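PDB 6CJ6: entry-fusion complex associated protein OPG083 from Vaccinia virus, which acts as a component of the entry-fusion complex, which brings the virion core into the host cytoplasm by membrane lipid mixing and subsequent pore formation. Local coordinates for residues L22-C33 / K54-L65. Residues are numbered along the deposited sequence; the frame is centred on the assembly and turned at random.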
ATOM      1  N   LEU A  22       8.311   6.228  -6.180  1.00 50.91           N
ATOM      2  CA  LEU A  22       8.121   7.426  -5.366  1.00 51.24           C
ATOM      3  C   LEU A  22       9.391   8.266  -5.310  1.00 57.61           C
ATOM      4  O   LEU A  22       9.328   9.501  -5.341  1.00 60.89           O
ATOM      5  CB  LEU A  22       7.678   7.042  -3.954  1.00 45.99           C
ATOM      6  CG  LEU A  22       6.277   6.459  -3.776  1.00 45.50           C
ATOM      7  CD1 LEU A  22       6.002   6.171  -2.309  1.00 37.93           C
ATOM      8  CD2 LEU A  22       5.228   7.397  -4.346  1.00 44.42           C
ATOM      9  N   ALA A  23      10.553   7.613  -5.218  1.00 56.87           N
ATOM     10  CA  ALA A  23      11.812   8.348  -5.136  1.00 61.67           C
ATOM     11  C   ALA A  23      12.116   9.097  -6.427  1.00 62.46           C
ATOM     12  O   ALA A  23      12.658  10.208  -6.385  1.00 64.06           O
ATOM     13  CB  ALA A  23      12.957   7.397  -4.794  1.00 50.98           C
ATOM     14  N   GLN A  24      11.779   8.511  -7.578  1.00 60.74           N
ATOM     15  CA  GLN A  24      12.022   9.188  -8.849  1.00 67.23           C
ATOM     16  C   GLN A  24      11.081  10.371  -9.042  1.00 67.07           C
ATOM     17  O   GLN A  24      11.514  11.451  -9.460  1.00 67.27           O
ATOM     18  CB  GLN A  24      11.878   8.201 -10.008  1.00 60.22           C
ATOM     19  CG  GLN A  24      12.698   6.947  -9.839  1.00 62.27           C
ATOM     20  CD  GLN A  24      12.470   5.952 -10.954  1.00 70.56           C
ATOM     21  OE1 GLN A  24      11.861   6.270 -11.977  1.00 70.49           O
ATOM     22  NE2 GLN A  24      12.958   4.734 -10.762  1.00 65.99           N
ATOM     23  N   HIS A  25       9.790  10.188  -8.745  1.00 65.72           N
ATOM     24  CA  HIS A  25       8.777  11.214  -8.979  1.00 64.48           C
ATOM     25  C   HIS A  25       8.745  12.304  -7.914  1.00 67.54           C
ATOM     26  O   HIS A  25       7.713  12.967  -7.754  1.00 69.95           O
ATOM     27  CB  HIS A  25       7.395  10.588  -9.197  1.00 66.02           C
ATOM     28  CG  HIS A  25       7.150  10.178 -10.616  1.00 62.02           C
ATOM     29  ND1 HIS A  25       7.322   8.885 -11.061  1.00 62.38           N
ATOM     30  CD2 HIS A  25       6.765  10.899 -11.696  1.00 59.10           C
ATOM     31  CE1 HIS A  25       7.042   8.824 -12.351  1.00 58.69           C
ATOM     32  NE2 HIS A  25       6.703  10.033 -12.760  1.00 67.53           N
ATOM     33  N   SER A  26       9.850  12.519  -7.207  1.00 72.06           N
ATOM     34  CA  SER A  26      10.008  13.693  -6.362  1.00 71.74           C
ATOM     35  C   SER A  26      10.620  14.803  -7.209  1.00 73.24           C
ATOM     36  O   SER A  26      11.756  14.675  -7.678  1.00 75.20           O
ATOM     37  CB  SER A  26      10.899  13.374  -5.162  1.00 74.16           C
ATOM     38  N   ILE A  27       9.854  15.870  -7.434  1.00 73.33           N
ATOM     39  CA  ILE A  27      10.311  16.999  -8.209  1.00 75.66           C
ATOM     40  C   ILE A  27      11.210  17.902  -7.393  1.00 76.54           C
ATOM     41  O   ILE A  27      12.321  18.260  -7.803  1.00 72.47           O
ATOM     42  N   PRO A  28      10.728  18.319  -6.232  1.00 79.54           N
ATOM     43  CA  PRO A  28      11.644  18.815  -5.202  1.00 76.54           C
ATOM     44  C   PRO A  28      12.250  17.637  -4.460  1.00 77.42           C
ATOM     45  O   PRO A  28      12.857  16.754  -5.076  1.00 79.70           O
ATOM     46  CB  PRO A  28      10.722  19.631  -4.287  1.00 74.60           C
ATOM     47  CG  PRO A  28       9.383  18.972  -4.442  1.00 75.66           C
ATOM     48  CD  PRO A  28       9.317  18.572  -5.888  1.00 79.91           C
ATOM     49  N   THR A  29      12.118  17.625  -3.137  1.00 78.99           N
ATOM     50  CA  THR A  29      12.313  16.418  -2.353  1.00 77.80           C
ATOM     51  C   THR A  29      11.000  15.981  -1.730  1.00 89.96           C
ATOM     52  O   THR A  29      10.567  14.835  -1.907  1.00 87.32           O
ATOM     53  CB  THR A  29      13.359  16.652  -1.259  1.00 70.67           C
ATOM     54  N   ASN A  30      10.348  16.896  -1.017  1.00 90.46           N
ATOM     55  CA  ASN A  30       8.975  16.739  -0.578  1.00 87.62           C
ATOM     56  C   ASN A  30       8.297  18.097  -0.688  1.00 83.34           C
ATOM     57  O   ASN A  30       8.939  19.119  -0.949  1.00 82.36           O
ATOM     58  CB  ASN A  30       8.894  16.238   0.874  1.00 84.84           C
ATOM     59  CG  ASN A  30      10.102  15.416   1.286  1.00 82.91           C
ATOM     60  OD1 ASN A  30      11.154  15.964   1.615  1.00 86.83           O
ATOM     61  ND2 ASN A  30       9.953  14.097   1.282  1.00 74.91           N
ATOM     62  N   VAL A  31       6.982  18.101  -0.500  1.00 78.42           N
ATOM     63  CA  VAL A  31       6.265  19.346  -0.256  1.00 74.74           C
ATOM     64  C   VAL A  31       5.767  19.304   1.180  1.00 73.66           C
ATOM     65  O   VAL A  31       6.195  18.456   1.972  1.00 73.38           O
ATOM     66  CB  VAL A  31       5.116  19.568  -1.258  1.00 74.53           C
ATOM     67  CG1 VAL A  31       5.119  21.010  -1.737  1.00 72.30           C
ATOM     68  CG2 VAL A  31       5.233  18.610  -2.431  1.00 72.23           C
ATOM     69  N   THR A  32       4.868  20.217   1.533  1.00 71.12           N
ATOM     70  CA  THR A  32       4.274  20.200   2.864  1.00 67.70           C
ATOM     71  C   THR A  32       3.302  19.030   2.947  1.00 67.16           C
ATOM     72  O   THR A  32       2.237  19.057   2.322  1.00 70.58           O
ATOM     73  CB  THR A  32       3.562  21.522   3.129  1.00 67.66           C
ATOM     74  N   CYS A  33       3.678  17.990   3.695  1.00 68.17           N
ATOM     75  CA  CYS A  33       2.780  16.864   3.924  1.00 56.03           C
ATOM     76  C   CYS A  33       1.514  17.360   4.608  1.00 52.18           C
ATOM     77  O   CYS A  33       1.544  17.754   5.778  1.00 57.71           O
ATOM     78  CB  CYS A  33       3.452  15.784   4.778  1.00 56.49           C
ATOM     79  SG  CYS A  33       4.815  14.894   3.982  1.00 62.96           S
ATOM     80  N   LYS A  54       6.825  10.316   2.646  1.00 39.47           N
ATOM     81  CA  LYS A  54       7.358  10.576   1.317  1.00 44.54           C
ATOM     82  C   LYS A  54       6.257  11.218   0.490  1.00 41.16           C
ATOM     83  O   LYS A  54       5.870  10.697  -0.561  1.00 48.14           O
ATOM     84  CB  LYS A  54       7.824   9.272   0.667  1.00 44.77           C
ATOM     85  CG  LYS A  54       9.169   9.362  -0.036  1.00 44.98           C
ATOM     86  CD  LYS A  54       9.654   7.993  -0.509  1.00 49.28           C
ATOM     87  CE  LYS A  54      10.328   7.196   0.607  1.00 54.54           C
ATOM     88  NZ  LYS A  54       9.378   6.653   1.621  1.00 41.93           N
ATOM     89  N   CYS A  55       5.740  12.345   0.967  1.00 39.60           N
ATOM     90  CA  CYS A  55       4.545  12.926   0.385  1.00 44.23           C
ATOM     91  C   CYS A  55       4.859  13.656  -0.913  1.00 46.71           C
ATOM     92  O   CYS A  55       6.001  14.030  -1.195  1.00 55.68           O
ATOM     93  CB  CYS A  55       3.873  13.878   1.369  1.00 42.68           C
ATOM     94  SG  CYS A  55       3.960  13.310   3.069  1.00 47.65           S
ATOM     95  N   MET A  56       3.813  13.863  -1.708  1.00 45.19           N
ATOM     96  CA  MET A  56       3.948  14.465  -3.021  1.00 51.96           C
ATOM     97  C   MET A  56       2.768  15.388  -3.281  1.00 53.26           C
ATOM     98  O   MET A  56       1.888  15.572  -2.433  1.00 45.63           O
ATOM     99  CB  MET A  56       4.112  13.396  -4.105  1.00 54.55           C
ATOM    100  CG  MET A  56       3.435  12.082  -3.783  1.00 45.60           C
ATOM    101  SD  MET A  56       4.152  10.767  -4.775  1.00 58.78           S
ATOM    102  CE  MET A  56       5.887  10.983  -4.382  1.00 47.66           C
ATOM    103  N   SER A  57       2.753  15.963  -4.485  1.00 51.47           N
ATOM    104  CA  SER A  57       1.842  17.062  -4.780  1.00 50.05           C
ATOM    105  C   SER A  57       0.390  16.604  -4.823  1.00 50.66           C
ATOM    106  O   SER A  57      -0.493  17.282  -4.283  1.00 48.44           O
ATOM    107  CB  SER A  57       2.247  17.735  -6.090  1.00 54.72           C
ATOM    108  OG  SER A  57       2.697  16.779  -7.036  1.00 58.29           O
ATOM    109  N   ASN A  58       0.115  15.463  -5.451  1.00 42.44           N
ATOM    110  CA  ASN A  58      -1.264  15.078  -5.707  1.00 46.73           C
ATOM    111  C   ASN A  58      -1.450  13.572  -5.591  1.00 41.25           C
ATOM    112  O   ASN A  58      -0.516  12.790  -5.782  1.00 37.28           O
ATOM    113  CB  ASN A  58      -1.733  15.570  -7.079  1.00 45.08           C
ATOM    114  CG  ASN A  58      -0.724  15.299  -8.172  1.00 50.72           C
ATOM    115  OD1 ASN A  58      -0.000  14.305  -8.132  1.00 51.55           O
ATOM    116  ND2 ASN A  58      -0.661  16.191  -9.153  1.00 59.28           N
ATOM    117  N   SER A  59      -2.688  13.179  -5.288  1.00 35.48           N
ATOM    118  CA  SER A  59      -2.997  11.770  -5.085  1.00 36.23           C
ATOM    119  C   SER A  59      -3.082  11.008  -6.401  1.00 37.01           C
ATOM    120  O   SER A  59      -2.848   9.792  -6.426  1.00 32.50           O
ATOM    121  CB  SER A  59      -4.300  11.635  -4.300  1.00 37.63           C
ATOM    122  OG  SER A  59      -5.338  12.379  -4.914  1.00 38.98           O
ATOM    123  N   ARG A  60      -3.420  11.696  -7.499  1.00 36.50           N
ATOM    124  CA  ARG A  60      -3.508  11.027  -8.794  1.00 33.89           C
ATOM    125  C   ARG A  60      -2.171  10.415  -9.192  1.00 32.46           C
ATOM    126  O   ARG A  60      -2.125   9.306  -9.736  1.00 30.88           O
ATOM    127  CB  ARG A  60      -3.987  12.001  -9.871  1.00 35.12           C
ATOM    128  CG  ARG A  60      -5.492  12.230  -9.913  1.00 33.32           C
ATOM    129  CD  ARG A  60      -6.243  11.046 -10.522  1.00 37.46           C
ATOM    130  NE  ARG A  60      -5.641  10.572 -11.763  1.00 39.33           N
ATOM    131  CZ  ARG A  60      -5.275   9.315 -11.987  1.00 31.70           C
ATOM    132  NH1 ARG A  60      -5.461   8.391 -11.057  1.00 31.97           N
ATOM    133  NH2 ARG A  60      -4.734   8.976 -13.150  1.00 38.93           N
ATOM    134  N   LEU A  61      -1.070  11.128  -8.936  1.00 31.23           N
ATOM    135  CA  LEU A  61       0.249  10.568  -9.217  1.00 30.08           C
ATOM    136  C   LEU A  61       0.543   9.384  -8.307  1.00 27.10           C
ATOM    137  O   LEU A  61       1.153   8.399  -8.737  1.00 32.99           O
ATOM    138  CB  LEU A  61       1.320  11.646  -9.059  1.00 30.95           C
ATOM    139  CG  LEU A  61       2.785  11.207  -9.082  1.00 39.23           C
ATOM    140  CD1 LEU A  61       3.123  10.504 -10.391  1.00 37.02           C
ATOM    141  CD2 LEU A  61       3.700  12.403  -8.852  1.00 35.64           C
ATOM    142  N   SER A  62       0.123   9.470  -7.044  1.00 33.55           N
ATOM    143  CA  SER A  62       0.299   8.356  -6.122  1.00 32.53           C
ATOM    144  C   SER A  62      -0.422   7.118  -6.640  1.00 26.77           C
ATOM    145  O   SER A  62       0.188   6.061  -6.828  1.00 27.90           O
ATOM    146  CB  SER A  62      -0.219   8.745  -4.735  1.00 34.67           C
ATOM    147  OG  SER A  62       0.473   9.868  -4.221  1.00 30.07           O
ATOM    148  N   PHE A  63      -1.723   7.249  -6.909  1.00 28.10           N
ATOM    149  CA  PHE A  63      -2.507   6.114  -7.385  1.00 31.87           C
ATOM    150  C   PHE A  63      -1.993   5.570  -8.713  1.00 25.58           C
ATOM    151  O   PHE A  63      -2.118   4.371  -8.977  1.00 26.92           O
ATOM    152  CB  PHE A  63      -3.981   6.502  -7.489  1.00 26.76           C
ATOM    153  CG  PHE A  63      -4.748   6.308  -6.213  1.00 32.21           C
ATOM    154  CD1 PHE A  63      -5.164   5.043  -5.829  1.00 25.22           C
ATOM    155  CD2 PHE A  63      -5.059   7.387  -5.403  1.00 29.66           C
ATOM    156  CE1 PHE A  63      -5.874   4.858  -4.660  1.00 20.28           C
ATOM    157  CE2 PHE A  63      -5.767   7.207  -4.230  1.00 29.21           C
ATOM    158  CZ  PHE A  63      -6.174   5.937  -3.859  1.00 26.86           C
ATOM    159  N   THR A  64      -1.413   6.423  -9.559  1.00 32.40           N
ATOM    160  CA  THR A  64      -0.896   5.946 -10.840  1.00 35.15           C
ATOM    161  C   THR A  64       0.267   4.980 -10.641  1.00 28.97           C
ATOM    162  O   THR A  64       0.240   3.852 -11.147  1.00 38.52           O
ATOM    163  CB  THR A  64      -0.499   7.125 -11.730  1.00 32.66           C
ATOM    164  OG1 THR A  64      -1.665   7.891 -12.054  1.00 30.51           O
ATOM    165  CG2 THR A  64       0.132   6.627 -13.016  1.00 33.17           C
ATOM    166  N   LEU A  65       1.300   5.402  -9.904  1.00 28.44           N
ATOM    167  CA  LEU A  65       2.399   4.495  -9.586  1.00 35.03           C
ATOM    168  C   LEU A  65       1.943   3.377  -8.656  1.00 33.97           C
ATOM    169  O   LEU A  65       2.485   2.267  -8.704  1.00 28.02           O
ATOM    170  CB  LEU A  65       3.547   5.272  -8.943  1.00 36.25           C
ATOM    171  CG  LEU A  65       4.143   6.432  -9.741  1.00 42.36           C
ATOM    172  CD1 LEU A  65       5.108   7.229  -8.879  1.00 48.05           C
ATOM    173  CD2 LEU A  65       4.838   5.922 -10.988  1.00 44.58           C
TER
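Where H25 packs against L61 and L65 of helix 59-74, the backbone oxygen R60 O accepts two bonds from T64: OG1 lies 2.8 Å from R60 O and T64 N 3.0 Å from it, on opposite faces of the carbonyl plane. L61 meets H25 by a CH-pi contact: L61 CD1 stands 4.2 Å from the ring centroid and 22° off its normal, hence over a face, displaced toward the rim. With L61 CG anti to the backbone N (chi1 170°), the branched end reaches the ring. L65 CD1 approaches obliquely, 3.5 Å from H25 ND1. At the C33 end of segment 22-33, the C33–C55 disulfide, one of three in this L1/F9-family fold, ties the loop after helix 10-24 to the segment leading into helix 59-74. M56 meets L22 between the disulfide and the H25 contact. Although its CB points away, chi1 and the extended chi2 carry SD back to 3.6 Å from L22 CD2, and the bend at chi3 lays CE equally close; the side chains meet at about a right angle. V31 CG2 rests against the adjoining backbone, 4.1 Å from M56 C. N58 N-caps helix 59-74, L61 N donating weakly to N58 OD1 at 3.4 Å.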